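Local atomic coordinates of transferrin binding protein B (Actinobacillus suis, PDB entry 3PQU), a protein that probably binds host transferrin at the bacterial outer membrane as a surface lipoprotein, helping the cell to acquire iron. Residues 44-58 and 141-155. Sequence-based numbering, arbitrary orientation.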
ATOM      1  N   VAL A  44       1.806  -7.151  -6.350  1.00 18.01           N
ATOM      2  CA  VAL A  44       1.112  -7.910  -7.410  1.00 16.43           C
ATOM      3  C   VAL A  44       2.086  -8.945  -8.030  1.00 18.91           C
ATOM      4  O   VAL A  44       3.271  -8.654  -8.171  1.00 22.27           O
ATOM      5  CB  VAL A  44       0.638  -6.960  -8.539  1.00 19.24           C
ATOM      6  CG1 VAL A  44      -0.083  -7.748  -9.621  1.00 17.46           C
ATOM      7  CG2 VAL A  44      -0.254  -5.789  -7.988  1.00 16.62           C
ATOM      8  N   GLU A  45       1.597 -10.131  -8.396  1.00 16.29           N
ATOM      9  CA  GLU A  45       2.432 -11.127  -9.081  1.00 19.22           C
ATOM     10  C   GLU A  45       1.657 -11.804 -10.219  1.00 25.04           C
ATOM     11  O   GLU A  45       0.426 -11.859 -10.194  1.00 19.12           O
ATOM     12  CB  GLU A  45       2.926 -12.209  -8.100  1.00 20.55           C
ATOM     13  CG  GLU A  45       1.799 -13.178  -7.665  1.00 22.19           C
ATOM     14  CD  GLU A  45       2.236 -14.247  -6.654  1.00 36.63           C
ATOM     15  OE1 GLU A  45       1.500 -15.250  -6.503  1.00 28.80           O
ATOM     16  OE2 GLU A  45       3.292 -14.091  -5.990  1.00 24.74           O
ATOM     17  N   ALA A  46       2.381 -12.326 -11.211  1.00 21.25           N
ATOM     18  CA  ALA A  46       1.778 -13.176 -12.239  1.00 14.31           C
ATOM     19  C   ALA A  46       2.737 -14.293 -12.630  1.00 19.83           C
ATOM     20  O   ALA A  46       3.934 -14.088 -12.757  1.00 14.33           O
ATOM     21  CB  ALA A  46       1.397 -12.374 -13.476  1.00 12.24           C
ATOM     22  N   LYS A  47       2.176 -15.466 -12.839  1.00 13.99           N
ATOM     23  CA  LYS A  47       2.927 -16.628 -13.288  0.60 22.77           C
ATOM     24  C   LYS A  47       3.440 -16.443 -14.718  1.00 13.72           C
ATOM     25  O   LYS A  47       2.753 -15.878 -15.562  1.00 17.49           O
ATOM     26  CB  LYS A  47       2.019 -17.860 -13.213  0.60 22.67           C
ATOM     27  CG  LYS A  47       2.684 -19.185 -13.560  0.60 21.94           C
ATOM     28  CD  LYS A  47       1.825 -20.329 -13.032  0.60 46.99           C
ATOM     29  CE  LYS A  47       2.549 -21.663 -13.056  0.60 53.22           C
ATOM     30  NZ  LYS A  47       1.778 -22.678 -12.282  0.60 51.62           N
ATOM     31  N   ILE A  48       4.642 -16.930 -14.986  1.00 17.70           N
ATOM     32  CA  ILE A  48       5.213 -16.885 -16.344  1.00 14.85           C
ATOM     33  C   ILE A  48       4.510 -17.936 -17.211  1.00 10.72           C
ATOM     34  O   ILE A  48       4.529 -19.119 -16.865  1.00 17.80           O
ATOM     35  CB  ILE A  48       6.771 -17.145 -16.304  1.00 19.50           C
ATOM     36  CG1 ILE A  48       7.494 -16.020 -15.523  1.00 11.15           C
ATOM     37  CG2 ILE A  48       7.362 -17.252 -17.721  1.00  9.45           C
ATOM     38  CD1 ILE A  48       9.030 -16.287 -15.258  1.00 11.34           C
ATOM     39  N   PRO A  49       3.860 -17.519 -18.320  1.00 23.26           N
ATOM     40  CA  PRO A  49       3.118 -18.496 -19.145  1.00 24.82           C
ATOM     41  C   PRO A  49       4.020 -19.514 -19.841  1.00 12.65           C
ATOM     42  O   PRO A  49       5.140 -19.176 -20.260  1.00 14.17           O
ATOM     43  CB  PRO A  49       2.406 -17.614 -20.191  1.00 29.86           C
ATOM     44  CG  PRO A  49       2.228 -16.287 -19.503  1.00 20.90           C
ATOM     45  CD  PRO A  49       3.522 -16.127 -18.693  1.00 14.64           C
ATOM     46  N   ARG A  50       3.519 -20.749 -19.942  1.00 18.73           N
ATOM     47  CA  ARG A  50       4.242 -21.909 -20.488  1.00 14.50           C
ATOM     48  C   ARG A  50       3.244 -22.649 -21.356  1.00 19.76           C
ATOM     49  O   ARG A  50       2.140 -22.920 -20.911  1.00 18.87           O
ATOM     50  CB  ARG A  50       4.677 -22.842 -19.340  1.00 18.00           C
ATOM     51  CG  ARG A  50       5.930 -22.405 -18.561  1.00 12.07           C
ATOM     52  CD  ARG A  50       5.843 -22.741 -17.075  1.00 20.22           C
ATOM     53  NE  ARG A  50       5.767 -24.175 -16.761  1.00 19.94           N
ATOM     54  CZ  ARG A  50       6.820 -24.983 -16.680  1.00 35.61           C
ATOM     55  NH1 ARG A  50       8.051 -24.527 -16.914  1.00 24.45           N
ATOM     56  NH2 ARG A  50       6.648 -26.259 -16.386  1.00 22.96           N
ATOM     57  N   ARG A  51       3.618 -22.991 -22.583  1.00 12.94           N
ATOM     58  CA  ARG A  51       2.669 -23.680 -23.473  1.00 16.28           C
ATOM     59  C   ARG A  51       2.466 -25.133 -23.053  1.00 16.35           C
ATOM     60  O   ARG A  51       3.413 -25.800 -22.665  1.00 14.61           O
ATOM     61  CB  ARG A  51       3.133 -23.633 -24.927  1.00 16.42           C
ATOM     62  CG  ARG A  51       2.062 -24.103 -25.922  1.00 17.05           C
ATOM     63  CD  ARG A  51       2.496 -23.815 -27.341  1.00 17.86           C
ATOM     64  NE  ARG A  51       3.723 -24.527 -27.707  1.00 22.09           N
ATOM     65  CZ  ARG A  51       3.731 -25.737 -28.261  1.00 25.10           C
ATOM     66  NH1 ARG A  51       2.587 -26.365 -28.481  1.00 24.72           N
ATOM     67  NH2 ARG A  51       4.876 -26.327 -28.573  1.00 36.50           N
ATOM     68  N   ASN A  52       1.227 -25.612 -23.098  1.00 22.26           N
ATOM     69  CA  ASN A  52       0.971 -27.028 -22.883  1.00 12.62           C
ATOM     70  C   ASN A  52       1.304 -27.740 -24.178  1.00 15.67           C
ATOM     71  O   ASN A  52       0.617 -27.557 -25.193  1.00 17.96           O
ATOM     72  CB  ASN A  52      -0.500 -27.289 -22.524  1.00 19.48           C
ATOM     73  CG  ASN A  52      -0.764 -28.756 -22.201  1.00 22.06           C
ATOM     74  OD1 ASN A  52       0.156 -29.584 -22.257  1.00 18.86           O
ATOM     75  ND2 ASN A  52      -2.018 -29.089 -21.867  1.00 20.71           N
ATOM     76  N   ARG A  53       2.337 -28.567 -24.136  1.00 15.63           N
ATOM     77  CA  ARG A  53       2.776 -29.316 -25.314  1.00 21.89           C
ATOM     78  C   ARG A  53       2.156 -30.717 -25.477  1.00 25.90           C
ATOM     79  O   ARG A  53       2.482 -31.440 -26.429  1.00 23.85           O
ATOM     80  CB  ARG A  53       4.309 -29.363 -25.316  1.00 18.39           C
ATOM     81  CG  ARG A  53       4.898 -27.928 -25.321  1.00 37.48           C
ATOM     82  CD  ARG A  53       6.333 -27.873 -24.826  1.00 40.25           C
ATOM     83  NE  ARG A  53       7.173 -28.783 -25.591  1.00 47.67           N
ATOM     84  CZ  ARG A  53       8.459 -29.000 -25.350  1.00 54.16           C
ATOM     85  NH1 ARG A  53       9.073 -28.359 -24.361  1.00 41.19           N
ATOM     86  NH2 ARG A  53       9.128 -29.863 -26.102  1.00 36.10           N
ATOM     87  N   ALA A  54       1.256 -31.093 -24.566  1.00 21.84           N
ATOM     88  CA  ALA A  54       0.653 -32.440 -24.583  1.00 22.15           C
ATOM     89  C   ALA A  54      -0.149 -32.667 -25.863  1.00 33.39           C
ATOM     90  O   ALA A  54      -0.659 -31.717 -26.471  1.00 24.84           O
ATOM     91  CB  ALA A  54      -0.223 -32.659 -23.357  1.00 25.40           C
ATOM     92  N   LEU A  55      -0.270 -33.926 -26.263  1.00 29.74           N
ATOM     93  CA  LEU A  55      -0.955 -34.281 -27.503  1.00 29.08           C
ATOM     94  C   LEU A  55      -2.385 -34.781 -27.264  1.00 28.33           C
ATOM     95  O   LEU A  55      -3.146 -34.955 -28.218  1.00 31.54           O
ATOM     96  CB  LEU A  55      -0.155 -35.356 -28.251  1.00 29.91           C
ATOM     97  CG  LEU A  55       1.330 -35.038 -28.456  1.00 51.43           C
ATOM     98  CD1 LEU A  55       2.022 -36.188 -29.158  1.00 62.23           C
ATOM     99  CD2 LEU A  55       1.503 -33.749 -29.243  1.00 50.73           C
ATOM    100  N   PHE A  56      -2.735 -35.007 -25.997  1.00 24.34           N
ATOM    101  CA  PHE A  56      -4.047 -35.545 -25.642  1.00 36.93           C
ATOM    102  C   PHE A  56      -4.711 -34.663 -24.611  1.00 37.24           C
ATOM    103  O   PHE A  56      -4.024 -33.966 -23.860  1.00 22.01           O
ATOM    104  CB  PHE A  56      -3.910 -36.970 -25.089  1.00 40.39           C
ATOM    105  CG  PHE A  56      -3.312 -37.934 -26.066  1.00 54.26           C
ATOM    106  CD1 PHE A  56      -4.118 -38.628 -26.955  1.00 61.38           C
ATOM    107  CD2 PHE A  56      -1.942 -38.135 -26.111  1.00 57.29           C
ATOM    108  CE1 PHE A  56      -3.569 -39.512 -27.869  1.00 68.67           C
ATOM    109  CE2 PHE A  56      -1.388 -39.019 -27.022  1.00 72.73           C
ATOM    110  CZ  PHE A  56      -2.202 -39.708 -27.902  1.00 71.33           C
ATOM    111  N   ASP A  57      -6.042 -34.686 -24.578  1.00 28.77           N
ATOM    112  CA  ASP A  57      -6.771 -33.953 -23.548  1.00 27.18           C
ATOM    113  C   ASP A  57      -7.020 -34.858 -22.340  1.00 21.21           C
ATOM    114  O   ASP A  57      -6.689 -36.041 -22.373  1.00 31.28           O
ATOM    115  CB  ASP A  57      -8.065 -33.343 -24.099  1.00 33.57           C
ATOM    116  CG  ASP A  57      -9.100 -34.385 -24.507  1.00 28.54           C
ATOM    117  OD1 ASP A  57      -8.998 -35.571 -24.106  1.00 28.41           O
ATOM    118  OD2 ASP A  57     -10.037 -33.991 -25.242  1.00 29.50           O
ATOM    119  N   LYS A  58      -7.589 -34.292 -21.284  1.00 32.92           N
ATOM    120  CA  LYS A  58      -7.774 -35.016 -20.034  1.00 31.94           C
ATOM    121  C   LYS A  58      -8.650 -36.281 -20.194  1.00 44.99           C
ATOM    122  O   LYS A  58      -8.504 -37.238 -19.439  1.00 42.70           O
ATOM    123  CB  LYS A  58      -8.337 -34.063 -18.964  1.00 46.39           C
ATOM    124  CG  LYS A  58      -8.442 -34.660 -17.568  1.00 59.71           C
ATOM    125  CD  LYS A  58      -8.898 -33.613 -16.560  1.00 68.97           C
ATOM    126  CE  LYS A  58      -8.958 -34.192 -15.150  1.00 71.66           C
ATOM    127  NZ  LYS A  58      -9.380 -33.170 -14.152  1.00 74.19           N
ATOM    128  N   VAL A 141      -2.767 -41.212 -19.180  1.00 64.62           N
ATOM    129  CA  VAL A 141      -2.374 -40.529 -20.409  1.00 62.64           C
ATOM    130  C   VAL A 141      -1.994 -39.085 -20.069  1.00 45.91           C
ATOM    131  O   VAL A 141      -2.652 -38.452 -19.235  1.00 43.38           O
ATOM    132  CB  VAL A 141      -3.472 -40.643 -21.515  1.00 56.21           C
ATOM    133  CG1 VAL A 141      -4.773 -41.186 -20.939  1.00 62.46           C
ATOM    134  CG2 VAL A 141      -3.694 -39.327 -22.223  1.00 38.61           C
ATOM    135  N   PRO A 142      -0.900 -38.577 -20.671  1.00 41.39           N
ATOM    136  CA  PRO A 142      -0.354 -37.245 -20.348  1.00 41.51           C
ATOM    137  C   PRO A 142      -1.117 -36.149 -21.076  1.00 33.94           C
ATOM    138  O   PRO A 142      -1.030 -36.075 -22.307  1.00 31.98           O
ATOM    139  CB  PRO A 142       1.078 -37.298 -20.908  1.00 38.67           C
ATOM    140  CG  PRO A 142       1.268 -38.695 -21.466  1.00 46.66           C
ATOM    141  CD  PRO A 142      -0.106 -39.242 -21.711  1.00 43.80           C
ATOM    142  N   TYR A 143      -1.846 -35.315 -20.342  1.00 32.32           N
ATOM    143  CA  TYR A 143      -2.638 -34.247 -20.957  1.00 36.86           C
ATOM    144  C   TYR A 143      -2.091 -32.861 -20.608  1.00 21.67           C
ATOM    145  O   TYR A 143      -2.563 -31.817 -21.093  1.00 24.43           O
ATOM    146  CB  TYR A 143      -4.113 -34.382 -20.565  1.00 34.72           C
ATOM    147  CG  TYR A 143      -4.406 -34.201 -19.086  1.00 33.69           C
ATOM    148  CD1 TYR A 143      -4.877 -32.999 -18.609  1.00 27.45           C
ATOM    149  CD2 TYR A 143      -4.233 -35.241 -18.179  1.00 36.62           C
ATOM    150  CE1 TYR A 143      -5.169 -32.816 -17.281  1.00 40.06           C
ATOM    151  CE2 TYR A 143      -4.517 -35.062 -16.833  1.00 30.83           C
ATOM    152  CZ  TYR A 143      -4.988 -33.849 -16.398  1.00 33.10           C
ATOM    153  OH  TYR A 143      -5.277 -33.645 -15.074  1.00 56.12           O
ATOM    154  N   ILE A 144      -1.081 -32.843 -19.757  1.00 23.36           N
ATOM    155  CA  ILE A 144      -0.339 -31.613 -19.506  1.00 26.63           C
ATOM    156  C   ILE A 144       1.161 -31.901 -19.578  1.00 26.21           C
ATOM    157  O   ILE A 144       1.674 -32.819 -18.926  1.00 22.01           O
ATOM    158  CB  ILE A 144      -0.697 -30.982 -18.147  1.00 36.47           C
ATOM    159  CG1 ILE A 144      -2.166 -30.569 -18.116  1.00 33.78           C
ATOM    160  CG2 ILE A 144       0.186 -29.755 -17.856  1.00 31.64           C
ATOM    161  CD1 ILE A 144      -2.514 -29.705 -16.931  1.00 30.31           C
ATOM    162  N   PHE A 145       1.851 -31.135 -20.410  1.00 20.64           N
ATOM    163  CA  PHE A 145       3.296 -31.203 -20.491  1.00 26.69           C
ATOM    164  C   PHE A 145       3.876 -29.832 -20.742  1.00 28.24           C
ATOM    165  O   PHE A 145       3.742 -29.299 -21.840  1.00 21.57           O
ATOM    166  CB  PHE A 145       3.754 -32.152 -21.598  1.00 33.73           C
ATOM    167  CG  PHE A 145       5.245 -32.136 -21.808  1.00 37.64           C
ATOM    168  CD1 PHE A 145       6.108 -32.123 -20.719  1.00 32.95           C
ATOM    169  CD2 PHE A 145       5.785 -32.124 -23.083  1.00 49.72           C
ATOM    170  CE1 PHE A 145       7.487 -32.095 -20.896  1.00 35.82           C
ATOM    171  CE2 PHE A 145       7.168 -32.096 -23.273  1.00 45.02           C
ATOM    172  CZ  PHE A 145       8.017 -32.085 -22.181  1.00 39.41           C
ATOM    173  N   LYS A 146       4.504 -29.269 -19.711  1.00 24.09           N
ATOM    174  CA  LYS A 146       5.147 -27.962 -19.789  1.00 20.15           C
ATOM    175  C   LYS A 146       6.582 -28.111 -19.275  1.00 26.47           C
ATOM    176  O   LYS A 146       6.860 -28.948 -18.415  1.00 21.48           O
ATOM    177  CB  LYS A 146       4.368 -26.931 -18.968  1.00 19.53           C
ATOM    178  CG  LYS A 146       2.892 -26.747 -19.405  1.00 20.31           C
ATOM    179  CD  LYS A 146       2.140 -25.775 -18.473  1.00 19.86           C
ATOM    180  CE  LYS A 146       0.790 -25.355 -19.058  1.00 26.43           C
ATOM    181  NZ  LYS A 146       0.034 -24.483 -18.117  1.00 34.83           N
ATOM    182  N   ASN A 147       7.495 -27.316 -19.814  1.00 22.94           N
ATOM    183  CA  ASN A 147       8.900 -27.446 -19.451  1.00 22.33           C
ATOM    184  C   ASN A 147       9.673 -26.157 -19.631  1.00 15.66           C
ATOM    185  O   ASN A 147       9.202 -25.242 -20.299  1.00 20.11           O
ATOM    186  CB  ASN A 147       9.571 -28.581 -20.232  1.00 26.06           C
ATOM    187  CG  ASN A 147      10.861 -29.051 -19.563  1.00 26.51           C
ATOM    188  OD1 ASN A 147      11.077 -28.806 -18.380  1.00 28.78           O
ATOM    189  ND2 ASN A 147      11.721 -29.704 -20.324  1.00 25.01           N
ATOM    190  N   GLY A 148      10.846 -26.058 -19.000  1.00 14.61           N
ATOM    191  CA  GLY A 148      11.623 -24.836 -19.068  1.00 13.34           C
ATOM    192  C   GLY A 148      11.398 -23.906 -17.874  1.00 20.59           C
ATOM    193  O   GLY A 148      11.097 -24.361 -16.770  1.00 15.98           O
ATOM    194  N   ILE A 149      11.572 -22.604 -18.084  1.00 16.26           N
ATOM    195  CA  ILE A 149      11.428 -21.628 -16.980  1.00 21.48           C
ATOM    196  C   ILE A 149      10.068 -21.733 -16.298  1.00 16.70           C
ATOM    197  O   ILE A 149       9.040 -21.829 -16.963  1.00 15.80           O
ATOM    198  CB  ILE A 149      11.704 -20.180 -17.450  1.00 22.09           C
ATOM    199  CG1 ILE A 149      13.209 -19.992 -17.690  1.00 25.46           C
ATOM    200  CG2 ILE A 149      11.189 -19.106 -16.436  1.00 15.99           C
ATOM    201  CD1 ILE A 149      13.547 -18.648 -18.323  1.00 29.07           C
ATOM    202  N   ASP A 150      10.076 -21.752 -14.969  1.00 21.02           N
ATOM    203  CA  ASP A 150       8.842 -21.743 -14.192  1.00 20.12           C
ATOM    204  C   ASP A 150       9.002 -20.740 -13.080  1.00 15.25           C
ATOM    205  O   ASP A 150       9.933 -20.856 -12.285  1.00 13.27           O
ATOM    206  CB  ASP A 150       8.568 -23.117 -13.559  1.00 22.77           C
ATOM    207  CG  ASP A 150       7.192 -23.189 -12.920  1.00 31.11           C
ATOM    208  OD1 ASP A 150       7.045 -23.748 -11.812  1.00 30.36           O
ATOM    209  OD2 ASP A 150       6.251 -22.664 -13.534  1.00 32.64           O
ATOM    210  N   GLY A 151       8.111 -19.751 -13.012  1.00 12.12           N
ATOM    211  CA  GLY A 151       8.252 -18.743 -11.976  1.00 21.89           C
ATOM    212  C   GLY A 151       7.263 -17.615 -12.117  1.00 18.31           C
ATOM    213  O   GLY A 151       6.214 -17.803 -12.734  1.00 16.55           O
ATOM    214  N   TYR A 152       7.621 -16.443 -11.584  1.00 13.61           N
ATOM    215  CA  TYR A 152       6.692 -15.328 -11.445  1.00 13.85           C
ATOM    216  C   TYR A 152       7.351 -13.989 -11.731  1.00 13.46           C
ATOM    217  O   TYR A 152       8.551 -13.805 -11.500  1.00 12.34           O
ATOM    218  CB  TYR A 152       6.152 -15.306 -10.017  1.00 18.27           C
ATOM    219  CG  TYR A 152       5.480 -16.584  -9.601  1.00 16.95           C
ATOM    220  CD1 TYR A 152       4.093 -16.708  -9.617  1.00 29.47           C
ATOM    221  CD2 TYR A 152       6.234 -17.686  -9.213  1.00 22.26           C
ATOM    222  CE1 TYR A 152       3.468 -17.906  -9.235  1.00 23.17           C
ATOM    223  CE2 TYR A 152       5.627 -18.879  -8.837  1.00 28.30           C
ATOM    224  CZ  TYR A 152       4.250 -18.983  -8.852  1.00 33.10           C
ATOM    225  OH  TYR A 152       3.670 -20.172  -8.481  1.00 45.28           O
ATOM    226  N   ILE A 153       6.561 -13.055 -12.233  1.00 14.19           N
ATOM    227  CA  ILE A 153       6.972 -11.652 -12.304  1.00 11.14           C
ATOM    228  C   ILE A 153       6.194 -10.962 -11.187  1.00 21.58           C
ATOM    229  O   ILE A 153       5.020 -11.257 -10.990  1.00 15.37           O
ATOM    230  CB  ILE A 153       6.585 -11.043 -13.643  1.00 13.14           C
ATOM    231  CG1 ILE A 153       7.179 -11.880 -14.811  1.00 11.51           C
ATOM    232  CG2 ILE A 153       7.005  -9.573 -13.710  1.00  8.10           C
ATOM    233  CD1 ILE A 153       8.719 -12.063 -14.784  1.00 11.00           C
ATOM    234  N   TYR A 154       6.818 -10.062 -10.439  1.00 18.19           N
ATOM    235  CA  TYR A 154       6.096  -9.464  -9.323  1.00 12.99           C
ATOM    236  C   TYR A 154       6.684  -8.128  -8.894  1.00 14.22           C
ATOM    237  O   TYR A 154       7.800  -7.773  -9.276  1.00 20.01           O
ATOM    238  CB  TYR A 154       6.106 -10.417  -8.118  1.00 11.54           C
ATOM    239  CG  TYR A 154       7.421 -10.351  -7.341  1.00  9.68           C
ATOM    240  CD1 TYR A 154       7.520  -9.630  -6.141  1.00 10.95           C
ATOM    241  CD2 TYR A 154       8.567 -10.951  -7.830  1.00  6.78           C
ATOM    242  CE1 TYR A 154       8.728  -9.553  -5.441  1.00 16.06           C
ATOM    243  CE2 TYR A 154       9.784 -10.878  -7.139  1.00 13.34           C
ATOM    244  CZ  TYR A 154       9.850 -10.169  -5.954  1.00 23.02           C
ATOM    245  OH  TYR A 154      11.038 -10.096  -5.274  1.00 18.70           O
ATOM    246  N   TYR A 155       5.927  -7.414  -8.071  1.00 11.52           N
ATOM    247  CA  TYR A 155       6.507  -6.403  -7.202  1.00  7.34           C
ATOM    248  C   TYR A 155       5.841  -6.509  -5.841  1.00 15.26           C
ATOM    249  O   TYR A 155       4.696  -6.948  -5.724  1.00 16.38           O
ATOM    250  CB  TYR A 155       6.372  -4.961  -7.793  1.00  8.12           C
ATOM    251  CG  TYR A 155       5.007  -4.302  -7.594  1.00 17.94           C
ATOM    252  CD1 TYR A 155       4.718  -3.587  -6.433  1.00 19.34           C
ATOM    253  CD2 TYR A 155       4.018  -4.383  -8.576  1.00 20.69           C
ATOM    254  CE1 TYR A 155       3.466  -2.976  -6.251  1.00 16.38           C
ATOM    255  CE2 TYR A 155       2.769  -3.786  -8.400  1.00 18.25           C
ATOM    256  CZ  TYR A 155       2.499  -3.082  -7.229  1.00 25.01           C
ATOM    257  OH  TYR A 155       1.267  -2.469  -7.046  1.00 22.79           O
TER
HETATM  258  O   HOH W   1       5.767 -20.246 -14.613  1.00 21.20           O
HETATM  259  O   HOH W   2       1.293 -21.866 -18.279  1.00 47.03           O
HETATM  260  O   HOH W   3       6.217 -25.463 -22.125  1.00 18.35           O
HETATM  261  O   HOH W   4       8.747 -26.063 -23.085  1.00 33.84           O
HETATM  262  O   HOH W   5      11.572 -29.551 -23.285  1.00 41.45           O
HETATM  263  O   HOH W   6       0.876 -35.998 -24.888  1.00 37.07           O
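Asn52 OD1 is gripped by two backbone amides, Phe145 N at 2.9 Å across the contact and Ala54 N two residues on, the latter defining an Asx turn. The two donors reach it from opposite faces of the amide plane, while Asn52 ND2 gives a nearly straight bond (175°) to Tyr143 O at 2.9 Å. The carboxamide reaches the edge of strand 142-146 because chi1 (-176°) turns CG away from the backbone N, and it acts much as a neighbouring strand's peptide would; Arg53 N to Phe145 O extends the pairing. At the other end, strands 44-47 and 150-155 run antiparallel inside the five-stranded sheet of the N-lobe handle, with Ala46 and Ile153 as a hydrogen-bonded pair. Between these ends Arg50 NH1 hydrogen-bonds Ile149 O (2.9 Å), and only weakly Gly148 O, in the loop linking strands 142-146 and 150-155; NH2 bonds Tyr131 O. Ile149 O lies close to the guanidinium plane, but NH1 stands above the carbonyl plane of Ile149, off its lone pairs. Asp150 OD2 sits over one guanidinium face, 3.6 Å from Arg50 NE, so this salt bridge rests on charge alone; Asp150 OD1 pairs with Lys97. A water accepts from Gly151 N, within hydrogen-bonding distance of Ile48 O and Asp150 OD2. Farther out, Lys58 lies extended over one face of Tyr143, its CG 3.8 Å from the ring centroid and 14° off the normal.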